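Local coordinates for protein L-Ala-D/L-Glu Epimerase (Escherichia coli, PDB 1JPD) that belongs to the mandelate racemase/muconate lactonizing enzyme family of the enolase superfamily, pairing an N-terminal capping domain with a TIM-barrel domain, at residues G1-A13 and M62-L76. Residues are numbered along the deposited sequence; the frame is centred on the assembly and turned at random.
Residues 1, 2, 3 of segment 1-13 come from a tag, linker or insertion.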
ATOM      1  N   GLY A   1      -2.472  17.163 -29.990  1.00 99.21           N
ATOM      2  CA  GLY A   1      -2.111  18.481 -30.592  1.00101.81           C
ATOM      3  C   GLY A   1      -0.915  19.160 -29.941  1.00103.31           C
ATOM      4  O   GLY A   1       0.226  18.973 -30.373  1.00101.46           O
ATOM      5  N   SER A   2      -1.180  19.948 -28.899  1.00104.13           N
ATOM      6  CA  SER A   2      -0.138  20.682 -28.173  1.00103.87           C
ATOM      7  C   SER A   2       0.806  19.774 -27.369  1.00103.35           C
ATOM      8  O   SER A   2       1.892  20.199 -26.965  1.00102.66           O
ATOM      9  CB  SER A   2      -0.789  21.712 -27.237  1.00102.66           C
ATOM     10  OG  SER A   2       0.183  22.467 -26.535  1.00101.63           O
ATOM     11  N   HIS A   3       0.389  18.527 -27.145  1.00100.37           N
ATOM     12  CA  HIS A   3       1.190  17.564 -26.391  1.00 94.47           C
ATOM     13  C   HIS A   3       1.158  16.173 -27.031  1.00 91.52           C
ATOM     14  O   HIS A   3       0.275  15.375 -26.727  1.00 92.76           O
ATOM     15  CB  HIS A   3       0.670  17.452 -24.950  1.00 93.79           C
ATOM     16  CG  HIS A   3       0.661  18.748 -24.198  1.00 93.96           C
ATOM     17  ND1 HIS A   3       1.814  19.388 -23.795  1.00 94.95           N
ATOM     18  CD2 HIS A   3      -0.365  19.517 -23.766  1.00 94.30           C
ATOM     19  CE1 HIS A   3       1.499  20.494 -23.148  1.00 95.34           C
ATOM     20  NE2 HIS A   3       0.182  20.597 -23.115  1.00 95.29           N
ATOM     21  N   MET A   4       2.112  15.883 -27.914  1.00 87.09           N
ATOM     22  CA  MET A   4       2.178  14.570 -28.560  1.00 82.10           C
ATOM     23  C   MET A   4       3.148  13.674 -27.774  1.00 76.66           C
ATOM     24  O   MET A   4       4.212  14.128 -27.355  1.00 73.33           O
ATOM     25  CB  MET A   4       2.643  14.716 -30.013  1.00 85.84           C
ATOM     26  CG  MET A   4       1.626  15.385 -30.937  1.00 87.89           C
ATOM     27  SD  MET A   4       0.070  14.463 -31.066  1.00 91.34           S
ATOM     28  CE  MET A   4       0.517  13.157 -32.249  1.00 87.73           C
ATOM     29  N   ARG A   5       2.787  12.407 -27.578  1.00 70.70           N
ATOM     30  CA  ARG A   5       3.629  11.494 -26.802  1.00 65.67           C
ATOM     31  C   ARG A   5       3.827  10.102 -27.402  1.00 64.04           C
ATOM     32  O   ARG A   5       3.051   9.652 -28.241  1.00 63.88           O
ATOM     33  CB  ARG A   5       3.035  11.313 -25.403  1.00 66.31           C
ATOM     34  CG  ARG A   5       2.701  12.590 -24.646  1.00 63.88           C
ATOM     35  CD  ARG A   5       1.695  12.281 -23.547  1.00 60.68           C
ATOM     36  NE  ARG A   5       1.356  13.435 -22.719  1.00 58.41           N
ATOM     37  CZ  ARG A   5       0.227  13.534 -22.023  1.00 56.32           C
ATOM     38  NH1 ARG A   5      -0.661  12.548 -22.067  1.00 52.16           N
ATOM     39  NH2 ARG A   5      -0.015  14.611 -21.282  1.00 54.35           N
ATOM     40  N   THR A   6       4.872   9.422 -26.940  1.00 62.96           N
ATOM     41  CA  THR A   6       5.176   8.058 -27.369  1.00 63.66           C
ATOM     42  C   THR A   6       5.013   7.164 -26.131  1.00 60.18           C
ATOM     43  O   THR A   6       5.400   7.548 -25.024  1.00 60.27           O
ATOM     44  CB  THR A   6       6.622   7.942 -27.920  1.00 66.49           C
ATOM     45  OG1 THR A   6       7.563   8.320 -26.908  1.00 68.69           O
ATOM     46  CG2 THR A   6       6.798   8.847 -29.134  1.00 66.28           C
ATOM     47  N   VAL A   7       4.433   5.982 -26.310  1.00 55.22           N
ATOM     48  CA  VAL A   7       4.203   5.080 -25.189  1.00 52.76           C
ATOM     49  C   VAL A   7       4.922   3.748 -25.326  1.00 56.90           C
ATOM     50  O   VAL A   7       4.906   3.123 -26.385  1.00 61.41           O
ATOM     51  CB  VAL A   7       2.689   4.789 -25.011  1.00 51.81           C
ATOM     52  CG1 VAL A   7       2.469   3.832 -23.851  1.00 50.37           C
ATOM     53  CG2 VAL A   7       1.933   6.083 -24.776  1.00 50.06           C
ATOM     54  N   LYS A   8       5.559   3.322 -24.240  1.00 58.00           N
ATOM     55  CA  LYS A   8       6.258   2.046 -24.208  1.00 53.83           C
ATOM     56  C   LYS A   8       5.718   1.288 -23.005  1.00 52.84           C
ATOM     57  O   LYS A   8       5.702   1.809 -21.884  1.00 52.87           O
ATOM     58  CB  LYS A   8       7.769   2.244 -24.060  1.00 55.42           C
ATOM     59  CG  LYS A   8       8.472   2.784 -25.297  1.00 56.84           C
ATOM     60  CD  LYS A   8       9.928   3.113 -24.988  1.00 61.40           C
ATOM     61  CE  LYS A   8      10.609   3.835 -26.142  1.00 62.65           C
ATOM     62  NZ  LYS A   8      11.943   4.374 -25.736  1.00 70.80           N
ATOM     63  N   VAL A   9       5.257   0.067 -23.248  1.00 45.54           N
ATOM     64  CA  VAL A   9       4.711  -0.762 -22.193  1.00 43.42           C
ATOM     65  C   VAL A   9       5.486  -2.058 -22.141  1.00 42.81           C
ATOM     66  O   VAL A   9       5.633  -2.740 -23.152  1.00 45.74           O
ATOM     67  CB  VAL A   9       3.219  -1.066 -22.454  1.00 45.93           C
ATOM     68  CG1 VAL A   9       2.682  -2.034 -21.412  1.00 45.43           C
ATOM     69  CG2 VAL A   9       2.423   0.226 -22.414  1.00 49.14           C
ATOM     70  N   PHE A  10       6.008  -2.392 -20.969  1.00 43.72           N
ATOM     71  CA  PHE A  10       6.746  -3.638 -20.834  1.00 48.29           C
ATOM     72  C   PHE A  10       6.577  -4.275 -19.461  1.00 48.00           C
ATOM     73  O   PHE A  10       6.398  -3.601 -18.445  1.00 51.30           O
ATOM     74  CB  PHE A  10       8.232  -3.445 -21.188  1.00 46.29           C
ATOM     75  CG  PHE A  10       8.905  -2.324 -20.452  1.00 47.73           C
ATOM     76  CD1 PHE A  10       9.680  -2.580 -19.329  1.00 47.88           C
ATOM     77  CD2 PHE A  10       8.792  -1.013 -20.901  1.00 49.63           C
ATOM     78  CE1 PHE A  10      10.335  -1.549 -18.665  1.00 45.06           C
ATOM     79  CE2 PHE A  10       9.443   0.029 -20.238  1.00 46.09           C
ATOM     80  CZ  PHE A  10      10.217  -0.243 -19.121  1.00 44.76           C
ATOM     81  N   GLU A  11       6.632  -5.597 -19.463  1.00 44.21           N
ATOM     82  CA  GLU A  11       6.437  -6.404 -18.279  1.00 44.56           C
ATOM     83  C   GLU A  11       7.753  -6.820 -17.628  1.00 42.37           C
ATOM     84  O   GLU A  11       8.712  -7.136 -18.320  1.00 43.60           O
ATOM     85  CB  GLU A  11       5.595  -7.610 -18.710  1.00 48.61           C
ATOM     86  CG  GLU A  11       5.528  -8.792 -17.785  1.00 53.18           C
ATOM     87  CD  GLU A  11       4.649  -9.882 -18.365  1.00 56.75           C
ATOM     88  OE1 GLU A  11       4.688 -10.074 -19.598  1.00 53.56           O
ATOM     89  OE2 GLU A  11       3.927 -10.552 -17.597  1.00 59.74           O
ATOM     90  N   GLU A  12       7.790  -6.809 -16.294  1.00 37.55           N
ATOM     91  CA  GLU A  12       8.987  -7.192 -15.546  1.00 33.64           C
ATOM     92  C   GLU A  12       8.711  -8.094 -14.339  1.00 33.67           C
ATOM     93  O   GLU A  12       7.946  -7.735 -13.447  1.00 37.61           O
ATOM     94  CB  GLU A  12       9.725  -5.947 -15.043  1.00 32.86           C
ATOM     95  CG  GLU A  12      10.279  -5.047 -16.120  1.00 35.72           C
ATOM     96  CD  GLU A  12      11.092  -3.894 -15.554  1.00 42.69           C
ATOM     97  OE1 GLU A  12      10.887  -3.531 -14.366  1.00 37.31           O
ATOM     98  OE2 GLU A  12      11.929  -3.340 -16.307  1.00 40.44           O
ATOM     99  N   ALA A  13       9.355  -9.254 -14.298  1.00 30.33           N
ATOM    100  CA  ALA A  13       9.187 -10.165 -13.171  1.00 31.19           C
ATOM    101  C   ALA A  13      10.452 -10.151 -12.312  1.00 34.55           C
ATOM    102  O   ALA A  13      11.438 -10.812 -12.639  1.00 37.64           O
ATOM    103  CB  ALA A  13       8.906 -11.582 -13.667  1.00 23.15           C
ATOM    104  N   MET A  62      -1.922  -5.139 -19.188  1.00 48.06           N
ATOM    105  CA  MET A  62      -1.263  -4.609 -20.376  1.00 49.66           C
ATOM    106  C   MET A  62      -2.317  -4.326 -21.436  1.00 47.46           C
ATOM    107  O   MET A  62      -2.252  -3.314 -22.135  1.00 49.63           O
ATOM    108  CB  MET A  62      -0.214  -5.590 -20.902  1.00 53.02           C
ATOM    109  CG  MET A  62       0.999  -5.685 -20.004  1.00 55.25           C
ATOM    110  SD  MET A  62       2.272  -6.747 -20.670  1.00 67.20           S
ATOM    111  CE  MET A  62       2.992  -5.639 -21.887  1.00 64.31           C
ATOM    112  N   ALA A  63      -3.302  -5.210 -21.537  1.00 45.14           N
ATOM    113  CA  ALA A  63      -4.377  -5.018 -22.498  1.00 44.42           C
ATOM    114  C   ALA A  63      -5.116  -3.707 -22.216  1.00 45.74           C
ATOM    115  O   ALA A  63      -5.410  -2.944 -23.142  1.00 51.21           O
ATOM    116  CB  ALA A  63      -5.343  -6.193 -22.443  1.00 39.23           C
ATOM    117  N   GLN A  64      -5.413  -3.435 -20.945  1.00 45.24           N
ATOM    118  CA  GLN A  64      -6.120  -2.204 -20.590  1.00 46.08           C
ATOM    119  C   GLN A  64      -5.312  -0.974 -20.960  1.00 48.87           C
ATOM    120  O   GLN A  64      -5.869   0.023 -21.418  1.00 52.01           O
ATOM    121  CB  GLN A  64      -6.428  -2.149 -19.092  1.00 47.74           C
ATOM    122  CG  GLN A  64      -7.318  -3.254 -18.565  1.00 46.97           C
ATOM    123  CD  GLN A  64      -7.649  -3.057 -17.097  1.00 49.02           C
ATOM    124  OE1 GLN A  64      -8.336  -2.103 -16.724  1.00 49.66           O
ATOM    125  NE2 GLN A  64      -7.155  -3.951 -16.256  1.00 45.70           N
ATOM    126  N   ILE A  65      -3.998  -1.037 -20.758  1.00 50.97           N
ATOM    127  CA  ILE A  65      -3.146   0.107 -21.072  1.00 52.54           C
ATOM    128  C   ILE A  65      -3.110   0.357 -22.579  1.00 52.25           C
ATOM    129  O   ILE A  65      -3.311   1.496 -23.029  1.00 47.56           O
ATOM    130  CB  ILE A  65      -1.694  -0.083 -20.512  1.00 50.16           C
ATOM    131  CG1 ILE A  65      -1.749  -0.262 -18.991  1.00 45.96           C
ATOM    132  CG2 ILE A  65      -0.832   1.143 -20.844  1.00 45.51           C
ATOM    133  CD1 ILE A  65      -0.401  -0.358 -18.314  1.00 41.79           C
ATOM    134  N   MET A  66      -2.868  -0.700 -23.354  1.00 50.88           N
ATOM    135  CA  MET A  66      -2.824  -0.575 -24.809  1.00 53.90           C
ATOM    136  C   MET A  66      -4.116   0.075 -25.272  1.00 54.70           C
ATOM    137  O   MET A  66      -4.104   1.040 -26.035  1.00 59.19           O
ATOM    138  CB  MET A  66      -2.700  -1.943 -25.487  1.00 53.00           C
ATOM    139  CG  MET A  66      -1.490  -2.770 -25.091  1.00 57.81           C
ATOM    140  SD  MET A  66       0.052  -1.839 -25.077  1.00 67.91           S
ATOM    141  CE  MET A  66       0.023  -1.062 -26.697  1.00 61.86           C
ATOM    142  N   SER A  67      -5.231  -0.458 -24.789  1.00 54.75           N
ATOM    143  CA  SER A  67      -6.549   0.044 -25.150  1.00 55.52           C
ATOM    144  C   SER A  67      -6.636   1.560 -25.089  1.00 53.60           C
ATOM    145  O   SER A  67      -7.519   2.156 -25.701  1.00 58.71           O
ATOM    146  CB  SER A  67      -7.609  -0.534 -24.216  1.00 58.11           C
ATOM    147  OG  SER A  67      -7.808   0.323 -23.103  1.00 61.47           O
ATOM    148  N   VAL A  68      -5.737   2.193 -24.351  1.00 48.56           N
ATOM    149  CA  VAL A  68      -5.802   3.639 -24.252  1.00 47.90           C
ATOM    150  C   VAL A  68      -4.525   4.336 -24.733  1.00 49.68           C
ATOM    151  O   VAL A  68      -4.336   5.540 -24.522  1.00 43.57           O
ATOM    152  CB  VAL A  68      -6.153   4.064 -22.801  1.00 48.46           C
ATOM    153  CG1 VAL A  68      -4.941   3.924 -21.895  1.00 43.34           C
ATOM    154  CG2 VAL A  68      -6.693   5.475 -22.795  1.00 51.06           C
ATOM    155  N   VAL A  69      -3.656   3.576 -25.395  1.00 51.30           N
ATOM    156  CA  VAL A  69      -2.415   4.126 -25.934  1.00 56.72           C
ATOM    157  C   VAL A  69      -2.700   5.238 -26.951  1.00 59.91           C
ATOM    158  O   VAL A  69      -2.087   6.306 -26.888  1.00 60.50           O
ATOM    159  CB  VAL A  69      -1.561   3.031 -26.615  1.00 60.78           C
ATOM    160  CG1 VAL A  69      -0.428   3.671 -27.405  1.00 60.28           C
ATOM    161  CG2 VAL A  69      -0.995   2.085 -25.561  1.00 60.63           C
ATOM    162  N   PRO A  70      -3.625   4.998 -27.908  1.00 61.96           N
ATOM    163  CA  PRO A  70      -3.960   6.012 -28.914  1.00 61.18           C
ATOM    164  C   PRO A  70      -4.321   7.353 -28.285  1.00 62.34           C
ATOM    165  O   PRO A  70      -3.836   8.400 -28.709  1.00 62.43           O
ATOM    166  CB  PRO A  70      -5.139   5.385 -29.648  1.00 60.51           C
ATOM    167  CG  PRO A  70      -4.791   3.939 -29.635  1.00 60.47           C
ATOM    168  CD  PRO A  70      -4.320   3.730 -28.207  1.00 63.50           C
ATOM    169  N   GLN A  71      -5.170   7.311 -27.264  1.00 65.24           N
ATOM    170  CA  GLN A  71      -5.604   8.517 -26.561  1.00 67.81           C
ATOM    171  C   GLN A  71      -4.472   9.136 -25.731  1.00 67.88           C
ATOM    172  O   GLN A  71      -4.489  10.333 -25.435  1.00 67.88           O
ATOM    173  CB  GLN A  71      -6.804   8.181 -25.666  1.00 70.17           C
ATOM    174  CG  GLN A  71      -7.965   7.574 -26.438  1.00 71.58           C
ATOM    175  CD  GLN A  71      -8.426   6.247 -25.878  1.00 74.07           C
ATOM    176  OE1 GLN A  71      -9.091   6.195 -24.845  1.00 81.16           O
ATOM    177  NE2 GLN A  71      -8.072   5.162 -26.558  1.00 72.54           N
ATOM    178  N   LEU A  72      -3.494   8.313 -25.357  1.00 67.50           N
ATOM    179  CA  LEU A  72      -2.342   8.769 -24.576  1.00 64.59           C
ATOM    180  C   LEU A  72      -1.392   9.600 -25.437  1.00 65.43           C
ATOM    181  O   LEU A  72      -0.705  10.489 -24.931  1.00 63.58           O
ATOM    182  CB  LEU A  72      -1.574   7.569 -24.006  1.00 59.07           C
ATOM    183  CG  LEU A  72      -2.022   6.931 -22.693  1.00 53.07           C
ATOM    184  CD1 LEU A  72      -1.396   5.559 -22.561  1.00 48.32           C
ATOM    185  CD2 LEU A  72      -1.634   7.833 -21.525  1.00 47.48           C
ATOM    186  N   GLU A  73      -1.362   9.296 -26.735  1.00 66.95           N
ATOM    187  CA  GLU A  73      -0.502   9.987 -27.698  1.00 66.40           C
ATOM    188  C   GLU A  73      -1.016  11.375 -28.097  1.00 69.49           C
ATOM    189  O   GLU A  73      -0.221  12.268 -28.398  1.00 72.26           O
ATOM    190  CB  GLU A  73      -0.323   9.117 -28.949  1.00 63.80           C
ATOM    191  CG  GLU A  73       0.267   7.742 -28.659  1.00 64.28           C
ATOM    192  CD  GLU A  73       0.268   6.820 -29.865  1.00 67.05           C
ATOM    193  OE1 GLU A  73      -0.800   6.662 -30.497  1.00 73.18           O
ATOM    194  OE2 GLU A  73       1.330   6.241 -30.177  1.00 68.42           O
ATOM    195  N   LYS A  74      -2.335  11.561 -28.099  1.00 71.42           N
ATOM    196  CA  LYS A  74      -2.912  12.854 -28.461  1.00 72.70           C
ATOM    197  C   LYS A  74      -2.812  13.833 -27.287  1.00 74.16           C
ATOM    198  O   LYS A  74      -3.176  15.005 -27.420  1.00 76.87           O
ATOM    199  CB  LYS A  74      -4.383  12.712 -28.867  1.00 75.84           C
ATOM    200  CG  LYS A  74      -4.694  11.628 -29.892  1.00 78.73           C
ATOM    201  CD  LYS A  74      -4.006  11.851 -31.226  1.00 79.76           C
ATOM    202  CE  LYS A  74      -4.650  10.984 -32.302  1.00 80.98           C
ATOM    203  NZ  LYS A  74      -4.763   9.553 -31.897  1.00 79.06           N
ATOM    204  N   GLY A  75      -2.343  13.342 -26.136  1.00 72.87           N
ATOM    205  CA  GLY A  75      -2.185  14.198 -24.965  1.00 67.50           C
ATOM    206  C   GLY A  75      -3.114  13.988 -23.778  1.00 65.20           C
ATOM    207  O   GLY A  75      -3.393  14.940 -23.037  1.00 60.89           O
ATOM    208  N   LEU A  76      -3.580  12.755 -23.583  1.00 63.34           N
ATOM    209  CA  LEU A  76      -4.485  12.424 -22.480  1.00 62.56           C
ATOM    210  C   LEU A  76      -3.961  12.909 -21.136  1.00 62.91           C
ATOM    211  O   LEU A  76      -2.934  12.436 -20.664  1.00 67.81           O
ATOM    212  CB  LEU A  76      -4.688  10.912 -22.407  1.00 63.07           C
ATOM    213  CG  LEU A  76      -5.696  10.430 -21.365  1.00 63.47           C
ATOM    214  CD1 LEU A  76      -7.088  10.886 -21.777  1.00 59.74           C
ATOM    215  CD2 LEU A  76      -5.639   8.913 -21.252  1.00 62.23           C
TER
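Arg5, just ahead of strand 6-13, is joined to Glu73 and Leu76 by two hydrogen bonds. Its backbone N donates to Glu73 O at 3.1 Å, while its side chain runs on past Leu72 O, CD coming within 3.3 Å of that oxygen. At the far end NH1 reaches Leu76 O at 2.7 Å in a nearly straight bond (170°). That oxygen sits in the guanidinium plane, although NH1 itself approaches from above the carbonyl plane, and Gly75 CA lies over one face, toward its rim. CG stands beside the backbone N, anti to the carbonyl carbon (chi1 -51°), and the extended chain carries the guanidinium to Gly75-Leu76. Strand 6-13, at the edge of the three-stranded antiparallel sheet, runs antiparallel to helix 62-66, axes 9.7 Å apart at closest approach; sheet packed against helices is the build of the enolase-type N-terminal domain. Over helix 69-73, Val7 CG2 meets Leu72 CB at 3.9 Å, the two side chains crossing at about a right angle. Over helix 62-66 the methyls of Val9 divide their partners: CG1 touches Met62 CE at 3.6 Å, whereas CG2 packs on Ile65 CG2 and Met66 SD. Ile65 also touches Val35 of strand 29-39 and Leu94 of helix 89-104. At the Arg5 end, Glu39 makes a salt bridge to NE.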